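Pseudoperoxidase (Leishmania major, PDB 5VIA) is a pseudoperoxidase of the peroxidase family that binds a b-type heme with a histidine and a cysteine as axial ligands of the iron. Local coordinates at residues 103-107 against 266-271; 145-151 against 272-276; 197-203 against 216-222. All coordinates share one frame; numbering follows the deposited sequence.

Interaction 1: residues 103-107 against 266-271; sequences PYEAI and WREQFQ
Gln-271 and Pro-103 carry this contact, with Ile-107 next in buried surface. The amide oxygen of Gln-271 sits at the first turn of helix 105-109. Gln-271 OE1 accepts a hydrogen bond from Ala-106 N at 2.8 Å. This bond is bent, with 132° at the hydrogen, and the donor is tilted out of the carbonyl plane of the amide. A weak second bond to Gln-271 OE1 comes from Ile-107 N at 3.4 Å. A glutamine side chain of helix 263-279 thus accepts from N-terminal N-H groups of helix 105-109, where Tyr-104 is the N-cap residue. The Gln-271 chain is extended beyond CG (chi2 -174°), which carries the amide across to that helix end. Gln-271 CB packs on Ile-107 CG1 at 3.6 Å.

The Pro-103 ring packs on Trp-266, Arg-267 and Phe-270 of helix 263-279. Pro-103 CD touches Trp-266 CH2 at 3.6 Å, and Pro-103 CG touches Phe-270 CD2 at the same distance. Pro-103 CB lies against the aliphatic CG and CD of Arg-267. The carbonyl oxygen of Pro-103 is buried at the edge of the Phe-270 ring, with no hydrogen-bond partner in the model. Phe-270 itself lies close to the heme.

Around the contact, Ile-107 and Tyr-104 also lean on helix 85-99. Trp-266 gives its indole N-H to Ala-154 O. The contact therefore joins short helix 105-109 to long helix 263-279, with helices 85-99 and 149-155 as further neighbours.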
loop_
_atom_site.group_PDB
_atom_site.type_symbol
_atom_site.label_atom_id
_atom_site.label_comp_id
_atom_site.label_asym_id
_atom_site.label_seq_id
_atom_site.Cartn_x
_atom_site.Cartn_y
_atom_site.Cartn_z
ATOM N N PRO A 103 5.026 0.949 -12.167
ATOM C CA PRO A 103 5.730 2.172 -12.555
ATOM C C PRO A 103 6.482 2.732 -11.354
ATOM O O PRO A 103 5.852 3.155 -10.381
ATOM C CB PRO A 103 4.590 3.116 -12.970
ATOM C CG PRO A 103 3.398 2.644 -12.190
ATOM C CD PRO A 103 3.568 1.146 -12.044
ATOM N N TYR A 104 7.811 2.744 -11.424
ATOM C CA TYR A 104 8.619 3.167 -10.279
ATOM C C TYR A 104 9.760 4.104 -10.673
ATOM O O TYR A 104 10.461 4.624 -9.804
ATOM C CB TYR A 104 9.210 1.940 -9.582
ATOM C CG TYR A 104 10.330 1.323 -10.378
ATOM C CD1 TYR A 104 10.064 0.422 -11.393
ATOM C CD2 TYR A 104 11.657 1.661 -10.127
ATOM C CE1 TYR A 104 11.075 -0.129 -12.128
ATOM C CE2 TYR A 104 12.672 1.116 -10.869
ATOM C CZ TYR A 104 12.371 0.217 -11.858
ATOM O OH TYR A 104 13.376 -0.333 -12.592
ATOM N N GLU A 105 9.964 4.292 -11.972
ATOM C CA GLU A 105 11.139 5.008 -12.473
ATOM C C GLU A 105 11.240 6.461 -12.001
ATOM O O GLU A 105 12.313 6.915 -11.599
ATOM C CB GLU A 105 11.192 4.936 -14.004
ATOM C CG GLU A 105 11.546 3.552 -14.578
ATOM C CD GLU A 105 10.336 2.637 -14.802
ATOM O OE1 GLU A 105 9.259 2.874 -14.201
ATOM O OE2 GLU A 105 10.476 1.668 -15.591
ATOM N N ALA A 106 10.125 7.185 -12.060
ATOM C CA ALA A 106 10.060 8.553 -11.549
ATOM C C ALA A 106 10.152 8.591 -10.027
ATOM O O ALA A 106 10.771 9.493 -9.459
ATOM C CB ALA A 106 8.785 9.231 -12.011
ATOM N N ILE A 107 9.527 7.624 -9.356
ATOM C CA ILE A 107 9.610 7.555 -7.898
ATOM C C ILE A 107 11.071 7.403 -7.481
ATOM O O ILE A 107 11.536 8.070 -6.556
ATOM C CB ILE A 107 8.825 6.361 -7.314
ATOM C CG1 ILE A 107 7.358 6.382 -7.750
ATOM C CG2 ILE A 107 8.905 6.375 -5.805
ATOM C CD1 ILE A 107 6.580 5.098 -7.366
ATOM N N TRP A 266 -2.610 7.218 -15.528
ATOM C CA TRP A 266 -2.553 6.568 -14.226
ATOM C C TRP A 266 -1.120 6.454 -13.705
ATOM O O TRP A 266 -0.867 6.747 -12.533
ATOM C CB TRP A 266 -3.225 5.186 -14.218
ATOM C CG TRP A 266 -2.838 4.441 -12.966
ATOM C CD1 TRP A 266 -3.333 4.632 -11.708
ATOM C CD2 TRP A 266 -1.821 3.432 -12.849
ATOM N NE1 TRP A 266 -2.703 3.785 -10.820
ATOM C CE2 TRP A 266 -1.771 3.041 -11.497
ATOM C CE3 TRP A 266 -0.962 2.816 -13.765
ATOM C CZ2 TRP A 266 -0.886 2.071 -11.035
ATOM C CZ3 TRP A 266 -0.092 1.844 -13.310
ATOM C CH2 TRP A 266 -0.060 1.480 -11.958
ATOM N N ARG A 267 -0.184 6.033 -14.558
ATOM C CA ARG A 267 1.210 5.884 -14.115
ATOM C C ARG A 267 1.798 7.194 -13.578
ATOM O O ARG A 267 2.545 7.208 -12.588
ATOM C CB ARG A 267 2.093 5.349 -15.240
ATOM C CG ARG A 267 1.890 3.862 -15.531
ATOM C CD ARG A 267 3.016 3.301 -16.394
ATOM N NE ARG A 267 3.068 3.910 -17.717
ATOM C CZ ARG A 267 2.626 3.321 -18.826
ATOM N NH1 ARG A 267 2.100 2.104 -18.766
ATOM N NH2 ARG A 267 2.711 3.942 -19.996
ATOM N N GLU A 268 1.457 8.296 -14.233
ATOM C CA GLU A 268 1.949 9.603 -13.806
ATOM C C GLU A 268 1.434 9.946 -12.415
ATOM O O GLU A 268 2.207 10.321 -11.524
ATOM C CB GLU A 268 1.501 10.676 -14.798
ATOM C CG GLU A 268 1.866 12.079 -14.369
ATOM C CD GLU A 268 1.220 13.131 -15.242
ATOM O OE1 GLU A 268 1.954 13.786 -16.016
ATOM O OE2 GLU A 268 -0.019 13.303 -15.147
ATOM N N GLN A 269 0.124 9.808 -12.232
ATOM C CA GLN A 269 -0.523 10.134 -10.961
ATOM C C GLN A 269 -0.085 9.183 -9.837
ATOM O O GLN A 269 0.067 9.591 -8.681
ATOM C CB GLN A 269 -2.042 10.110 -11.149
ATOM C CG GLN A 269 -2.526 11.167 -12.145
ATOM C CD GLN A 269 -2.259 12.573 -11.635
ATOM O OE1 GLN A 269 -2.461 12.853 -10.452
ATOM N NE2 GLN A 269 -1.799 13.466 -12.521
ATOM N N PHE A 270 0.125 7.917 -10.187
ATOM C CA PHE A 270 0.559 6.921 -9.214
ATOM C C PHE A 270 1.909 7.297 -8.627
ATOM O O PHE A 270 2.097 7.280 -7.414
ATOM C CB PHE A 270 0.665 5.529 -9.877
ATOM C CG PHE A 270 1.209 4.468 -8.957
ATOM C CD1 PHE A 270 0.381 3.837 -8.049
ATOM C CD2 PHE A 270 2.557 4.117 -8.990
ATOM C CE1 PHE A 270 0.878 2.862 -7.182
ATOM C CE2 PHE A 270 3.065 3.137 -8.131
ATOM C CZ PHE A 270 2.217 2.510 -7.231
ATOM N N GLN A 271 2.858 7.630 -9.491
ATOM C CA GLN A 271 4.213 7.887 -9.026
ATOM C C GLN A 271 4.243 9.170 -8.222
ATOM O O GLN A 271 4.944 9.264 -7.211
ATOM C CB GLN A 271 5.201 7.913 -10.203
ATOM C CG GLN A 271 5.284 6.552 -10.922
ATOM C CD GLN A 271 6.354 6.506 -11.986
ATOM O OE1 GLN A 271 7.520 6.248 -11.691
ATOM N NE2 GLN A 271 5.964 6.739 -13.234
#

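Interaction 2: residues 145-151 against 272-276; sequences GGLTEAE and SAFTK
The backbones come near each other at two places, Glu-151 with Ala-273 (CA to CA 4.8 Å) and Gly-145 with Lys-276, as the 145-148 loop leads into helix 149-155 beside helix 263-279.

The carboxylate of Glu-151 is the polar centre. In the conformer described here (Lys-276 was modelled in two), Lys-276 NZ forms a salt bridge to Glu-151 OE1 at 2.8 Å, on the syn lone pair. In it Lys-276 NZ also donates to Gly-146 O at 3.0 Å. Glu-151 OE2 accepts from Ser-272 OG at 2.6 Å, on its anti side and somewhat out of the carboxylate plane. OE1 also takes the backbone N-H of Thr-148. Bonds on both oxygens should fix the rotation of the carboxylate, and the donors around it would be expected to favour its charged form.

Fully extended beyond CG (chi3 176°), the Lys-276 chain carries its ammonium group to both Glu-151 OE1 and Gly-146 O. Leu-147 CD2 packs alongside that chain, 3.5 Å from Lys-276 CD. The two side chains run in opposite directions. Nearer the backbone, Glu-151 CB, a methylene, meets the methyl CB of Ala-273 at 3.5 Å.

Thr-148 OG1 accepts from Glu-151 N at 3.1 Å. With the Thr-148 N to Glu-151 OE1 bond, this makes a capping box at the N-terminus of helix 149-155. The same carboxylate serves the cap and, in this conformer of Lys-276, the salt bridge to helix 263-279.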
loop_
_atom_site.group_PDB
_atom_site.type_symbol
_atom_site.label_atom_id
_atom_site.label_comp_id
_atom_site.label_asym_id
_atom_site.label_seq_id
_atom_site.Cartn_x
_atom_site.Cartn_y
_atom_site.Cartn_z
ATOM N N GLY A 145 0.303 13.310 2.840
ATOM C CA GLY A 145 1.142 14.295 2.175
ATOM C C GLY A 145 0.365 15.415 1.486
ATOM O O GLY A 145 0.957 16.254 0.813
ATOM N N GLY A 146 -0.953 15.429 1.650
ATOM C CA GLY A 146 -1.792 16.378 0.941
ATOM C C GLY A 146 -1.972 15.960 -0.505
ATOM O O GLY A 146 -1.562 16.679 -1.423
ATOM N N LEU A 147 -2.576 14.786 -0.703
ATOM C CA LEU A 147 -2.823 14.255 -2.037
ATOM C C LEU A 147 -4.063 14.893 -2.668
ATOM O O LEU A 147 -5.023 15.226 -1.957
ATOM C CB LEU A 147 -3.050 12.732 -1.961
ATOM C CG LEU A 147 -2.004 11.853 -1.292
ATOM C CD1 LEU A 147 -2.309 10.390 -1.606
ATOM C CD2 LEU A 147 -0.655 12.197 -1.806
ATOM N N THR A 148 -4.045 15.052 -3.993
ATOM C CA THR A 148 -5.235 15.445 -4.753
ATOM C C THR A 148 -6.132 14.213 -4.848
ATOM O O THR A 148 -5.687 13.096 -4.536
ATOM C CB THR A 148 -4.889 15.840 -6.194
ATOM O OG1 THR A 148 -4.332 14.694 -6.865
ATOM C CG2 THR A 148 -3.885 16.997 -6.225
ATOM N N GLU A 149 -7.369 14.383 -5.310
ATOM C CA GLU A 149 -8.226 13.207 -5.463
ATOM C C GLU A 149 -7.679 12.246 -6.526
ATOM O O GLU A 149 -7.765 11.024 -6.376
ATOM C CB GLU A 149 -9.701 13.568 -5.720
ATOM C CG GLU A 149 -10.574 12.295 -5.706
ATOM C CD GLU A 149 -12.064 12.546 -5.635
ATOM O OE1 GLU A 149 -12.578 13.356 -6.433
ATOM O OE2 GLU A 149 -12.729 11.913 -4.780
ATOM N N ALA A 150 -7.086 12.795 -7.581
ATOM C CA ALA A 150 -6.451 11.973 -8.614
ATOM C C ALA A 150 -5.347 11.084 -8.029
ATOM O O ALA A 150 -5.247 9.898 -8.365
ATOM C CB ALA A 150 -5.893 12.858 -9.719
ATOM N N GLU A 151 -4.528 11.657 -7.149
ATOM C CA GLU A 151 -3.445 10.913 -6.513
ATOM C C GLU A 151 -3.989 9.848 -5.561
ATOM O O GLU A 151 -3.468 8.723 -5.519
ATOM C CB GLU A 151 -2.484 11.869 -5.789
ATOM C CG GLU A 151 -1.546 12.637 -6.741
ATOM C CD GLU A 151 -0.899 13.864 -6.101
ATOM O OE1 GLU A 151 -1.428 14.377 -5.087
ATOM O OE2 GLU A 151 0.135 14.336 -6.633
ATOM N N SER A 272 3.458 10.151 -8.648
ATOM C CA SER A 272 3.370 11.390 -7.897
ATOM C C SER A 272 2.770 11.156 -6.506
ATOM O O SER A 272 3.273 11.669 -5.499
ATOM C CB SER A 272 2.556 12.425 -8.680
ATOM O OG SER A 272 2.242 13.508 -7.840
ATOM N N ALA A 273 1.699 10.369 -6.449
ATOM C CA ALA A 273 1.075 10.025 -5.172
ATOM C C ALA A 273 2.017 9.224 -4.280
ATOM O O ALA A 273 2.130 9.491 -3.074
ATOM C CB ALA A 273 -0.208 9.229 -5.404
ATOM N N PHE A 274 2.673 8.222 -4.860
ATOM C CA PHE A 274 3.486 7.325 -4.040
ATOM C C PHE A 274 4.649 8.092 -3.438
ATOM O O PHE A 274 4.984 7.926 -2.267
ATOM C CB PHE A 274 3.972 6.116 -4.850
ATOM C CG PHE A 274 4.346 4.938 -3.995
ATOM C CD1 PHE A 274 5.606 4.857 -3.423
ATOM C CD2 PHE A 274 3.437 3.918 -3.752
ATOM C CE1 PHE A 274 5.964 3.768 -2.623
ATOM C CE2 PHE A 274 3.794 2.819 -2.943
ATOM C CZ PHE A 274 5.055 2.761 -2.382
ATOM N N THR A 275 5.258 8.961 -4.236
ATOM C CA THR A 275 6.309 9.824 -3.720
ATOM C C THR A 275 5.832 10.727 -2.567
ATOM O O THR A 275 6.508 10.817 -1.535
ATOM C CB THR A 275 6.947 10.651 -4.863
ATOM O OG1 THR A 275 7.781 9.786 -5.642
ATOM C CG2 THR A 275 7.796 11.799 -4.307
ATOM N N LYS A 276 4.693 11.401 -2.719
ATOM C CA LYS A 276 4.152 12.216 -1.624
ATOM C C LYS A 276 3.929 11.364 -0.376
ATOM O O LYS A 276 4.229 11.782 0.744
ATOM C CB LYS A 276 2.818 12.856 -2.015
ATOM C CG LYS A 276 2.879 14.072 -2.945
ATOM C CD LYS A 276 1.476 14.713 -3.006
ATOM C CE LYS A 276 1.396 16.011 -3.819
ATOM N NZ LYS A 276 -0.038 16.488 -3.955
#

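Interaction 3: residues 197-203 against 216-222; sequences AFAPLTV and PQTLRCV
The Phe-198 ring has Val-222 CG1 over one face, and the backbone of Arg-220 and Cys-221 at its edge. Val-222 CG1 is 4.2 Å from the centroid of the Phe-198 ring and 24° off the normal, a CH-pi contact displaced toward the rim. Cys-221 N lies in the ring plane. Val-222 CG1 stands between its own backbone N and carbonyl carbon (chi1 72°), which points it at the ring. CG2 is directed instead to Ala-197 CB. Phe-198 also touches Leu-244 of helix 241-245 and Phe-190 of helix 186-194.

The backbones form a short antiparallel ladder. Ala-199 and Cys-221 are a hydrogen-bonded pair: Ala-199 N donates to Cys-221 O at 2.9 Å, and Cys-221 N to Ala-199 O at 2.7 Å. Pro-200 and Arg-220 follow as a non-hydrogen-bonded pair. Leu-201 N then bonds to Leu-219 O at 3.0 Å. Leu-201 CB packs on Cys-221 CB at 3.9 Å.

Farther along, water takes over. One water donates to Leu-201 O and Pro-216 O; the bond it accepts from Leu-219 N is 2.9 Å long. A second water accepts from Val-203 N; its donated bond to Pro-216 O is 2.7 Å long. Beside these waters, Val-203 CG2 rests on Leu-219 CD1 at 3.9 Å and also approaches Pro-216 CG.

Strand 219-224 is the middle one of three, with strand 235-240 along its other edge. The chemistry implies two modes of pairing: direct backbone hydrogen bonds as far as Leu-201, then water bridges where the backbones separate, with apolar side chains closing both ends.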
loop_
_atom_site.group_PDB
_atom_site.type_symbol
_atom_site.label_atom_id
_atom_site.label_comp_id
_atom_site.label_asym_id
_atom_site.label_seq_id
_atom_site.Cartn_x
_atom_site.Cartn_y
_atom_site.Cartn_z
ATOM N N ALA A 197 -21.832 -7.044 -9.039
ATOM C CA ALA A 197 -21.887 -8.460 -8.653
ATOM C C ALA A 197 -21.278 -8.745 -7.280
ATOM O O ALA A 197 -21.374 -9.864 -6.773
ATOM C CB ALA A 197 -21.240 -9.344 -9.718
ATOM N N PHE A 198 -20.651 -7.743 -6.680
ATOM C CA PHE A 198 -20.085 -7.903 -5.344
ATOM C C PHE A 198 -21.173 -8.149 -4.291
ATOM O O PHE A 198 -22.192 -7.451 -4.255
ATOM C CB PHE A 198 -19.242 -6.684 -4.978
ATOM C CG PHE A 198 -17.849 -6.713 -5.548
ATOM C CD1 PHE A 198 -16.827 -7.373 -4.880
ATOM C CD2 PHE A 198 -17.557 -6.079 -6.742
ATOM C CE1 PHE A 198 -15.541 -7.391 -5.391
ATOM C CE2 PHE A 198 -16.269 -6.093 -7.257
ATOM C CZ PHE A 198 -15.264 -6.750 -6.584
ATOM N N ALA A 199 -20.960 -9.155 -3.447
ATOM C CA ALA A 199 -21.926 -9.503 -2.408
ATOM C C ALA A 199 -21.223 -9.478 -1.055
ATOM O O ALA A 199 -20.004 -9.659 -0.989
ATOM C CB ALA A 199 -22.537 -10.869 -2.682
ATOM N N PRO A 200 -21.978 -9.216 0.023
ATOM C CA PRO A 200 -21.408 -9.206 1.377
ATOM C C PRO A 200 -20.688 -10.512 1.683
ATOM O O PRO A 200 -21.188 -11.569 1.319
ATOM C CB PRO A 200 -22.643 -9.079 2.272
ATOM C CG PRO A 200 -23.621 -8.337 1.444
ATOM C CD PRO A 200 -23.379 -8.760 0.011
ATOM N N LEU A 201 -19.529 -10.434 2.330
ATOM C CA LEU A 201 -18.772 -11.626 2.701
ATOM C C LEU A 201 -18.690 -11.729 4.214
ATOM O O LEU A 201 -18.286 -10.778 4.889
ATOM C CB LEU A 201 -17.356 -11.578 2.113
ATOM C CG LEU A 201 -16.390 -12.688 2.543
ATOM C CD1 LEU A 201 -16.786 -14.015 1.930
ATOM C CD2 LEU A 201 -14.950 -12.341 2.184
ATOM N N THR A 202 -19.084 -12.875 4.753
ATOM C CA THR A 202 -18.935 -13.102 6.181
ATOM C C THR A 202 -17.581 -13.736 6.423
ATOM O O THR A 202 -17.281 -14.791 5.870
ATOM C CB THR A 202 -20.020 -14.035 6.729
ATOM O OG1 THR A 202 -21.296 -13.393 6.634
ATOM C CG2 THR A 202 -19.743 -14.368 8.186
ATOM N N VAL A 203 -16.751 -13.095 7.234
ATOM C CA VAL A 203 -15.491 -13.711 7.615
ATOM C C VAL A 203 -15.725 -14.443 8.933
ATOM O O VAL A 203 -15.993 -13.817 9.957
ATOM C CB VAL A 203 -14.351 -12.673 7.725
ATOM C CG1 VAL A 203 -13.048 -13.345 8.094
ATOM C CG2 VAL A 203 -14.190 -11.929 6.409
ATOM N N PRO A 216 -13.578 -8.502 10.061
ATOM C CA PRO A 216 -14.156 -7.404 9.282
ATOM C C PRO A 216 -15.576 -7.716 8.815
ATOM O O PRO A 216 -15.917 -8.887 8.553
ATOM C CB PRO A 216 -13.187 -7.253 8.098
ATOM C CG PRO A 216 -12.437 -8.514 8.019
ATOM C CD PRO A 216 -12.409 -9.108 9.400
ATOM N N GLN A 217 -16.400 -6.676 8.731
ATOM C CA GLN A 217 -17.815 -6.836 8.432
ATOM C C GLN A 217 -18.205 -6.170 7.122
ATOM O O GLN A 217 -19.337 -6.314 6.665
ATOM C CB GLN A 217 -18.651 -6.238 9.566
ATOM C CG GLN A 217 -18.302 -6.743 10.964
ATOM C CD GLN A 217 -19.206 -6.150 12.038
ATOM O OE1 GLN A 217 -19.903 -5.160 11.803
ATOM N NE2 GLN A 217 -19.196 -6.753 13.223
ATOM N N THR A 218 -17.271 -5.440 6.521
ATOM C CA THR A 218 -17.577 -4.647 5.340
ATOM C C THR A 218 -16.927 -5.225 4.092
ATOM O O THR A 218 -16.936 -4.594 3.031
ATOM C CB THR A 218 -17.086 -3.187 5.496
ATOM O OG1 THR A 218 -15.676 -3.149 5.275
ATOM C CG2 THR A 218 -17.391 -2.665 6.897
ATOM N N LEU A 219 -16.343 -6.409 4.202
ATOM C CA LEU A 219 -15.731 -6.999 3.018
ATOM C C LEU A 219 -16.806 -7.498 2.066
ATOM O O LEU A 219 -17.848 -8.003 2.496
ATOM C CB LEU A 219 -14.756 -8.114 3.375
ATOM C CG LEU A 219 -13.534 -7.750 4.222
ATOM C CD1 LEU A 219 -12.638 -8.971 4.392
ATOM C CD2 LEU A 219 -12.743 -6.585 3.638
ATOM N N ARG A 220 -16.573 -7.318 0.771
ATOM C CA ARG A 220 -17.493 -7.845 -0.222
ATOM C C ARG A 220 -16.726 -8.686 -1.225
ATOM O O ARG A 220 -15.500 -8.589 -1.332
ATOM C CB ARG A 220 -18.286 -6.730 -0.905
ATOM C CG ARG A 220 -19.197 -5.945 0.041
ATOM C CD ARG A 220 -20.214 -5.135 -0.745
ATOM N NE ARG A 220 -20.899 -4.125 0.060
ATOM C CZ ARG A 220 -21.195 -2.901 -0.382
ATOM N NH1 ARG A 220 -20.862 -2.542 -1.618
ATOM N NH2 ARG A 220 -21.819 -2.030 0.403
ATOM N N CYS A 221 -17.453 -9.509 -1.965
ATOM C CA CYS A 221 -16.830 -10.625 -2.645
ATOM C C CYS A 221 -17.473 -10.918 -3.994
ATOM O O CYS A 221 -18.701 -10.882 -4.134
ATOM C CB CYS A 221 -16.948 -11.857 -1.745
ATOM S SG CYS A 221 -16.233 -13.354 -2.408
ATOM N N VAL A 222 -16.628 -11.191 -4.986
ATOM C CA VAL A 222 -17.074 -11.805 -6.228
ATOM C C VAL A 222 -16.169 -12.995 -6.542
ATOM O O VAL A 222 -14.985 -12.989 -6.193
ATOM C CB VAL A 222 -17.102 -10.805 -7.407
ATOM C CG1 VAL A 222 -15.697 -10.454 -7.874
ATOM C CG2 VAL A 222 -17.913 -11.372 -8.552
HETATM O O HOH W 1 -16.740 -8.801 5.855
HETATM O O HOH W 2 -17.670 -10.951 8.914
#

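Interactions 1 and 2 are neighbours on helix 263-279, with centres 11 Å apart. They touch where Gln-269 packs on Ala-150 and Glu-151, and where Ile-107 meets Phe-274 and Thr-275. Their segments alternate along the chain. Interaction 3 is remote from both, its nearest atoms about 17 Å away, and is nested within the loops that each of them closes. Each has one side chain near the heme. The side chain of Phe-270 is about 6 Å from the heme. The side chain of Leu-147 is about 7 Å from the heme. The side chain of Leu-219 is about 5 Å from the heme. Phe-270 and Leu-219 are each about 9 Å, side chain to side chain, from the axial ligand His-159.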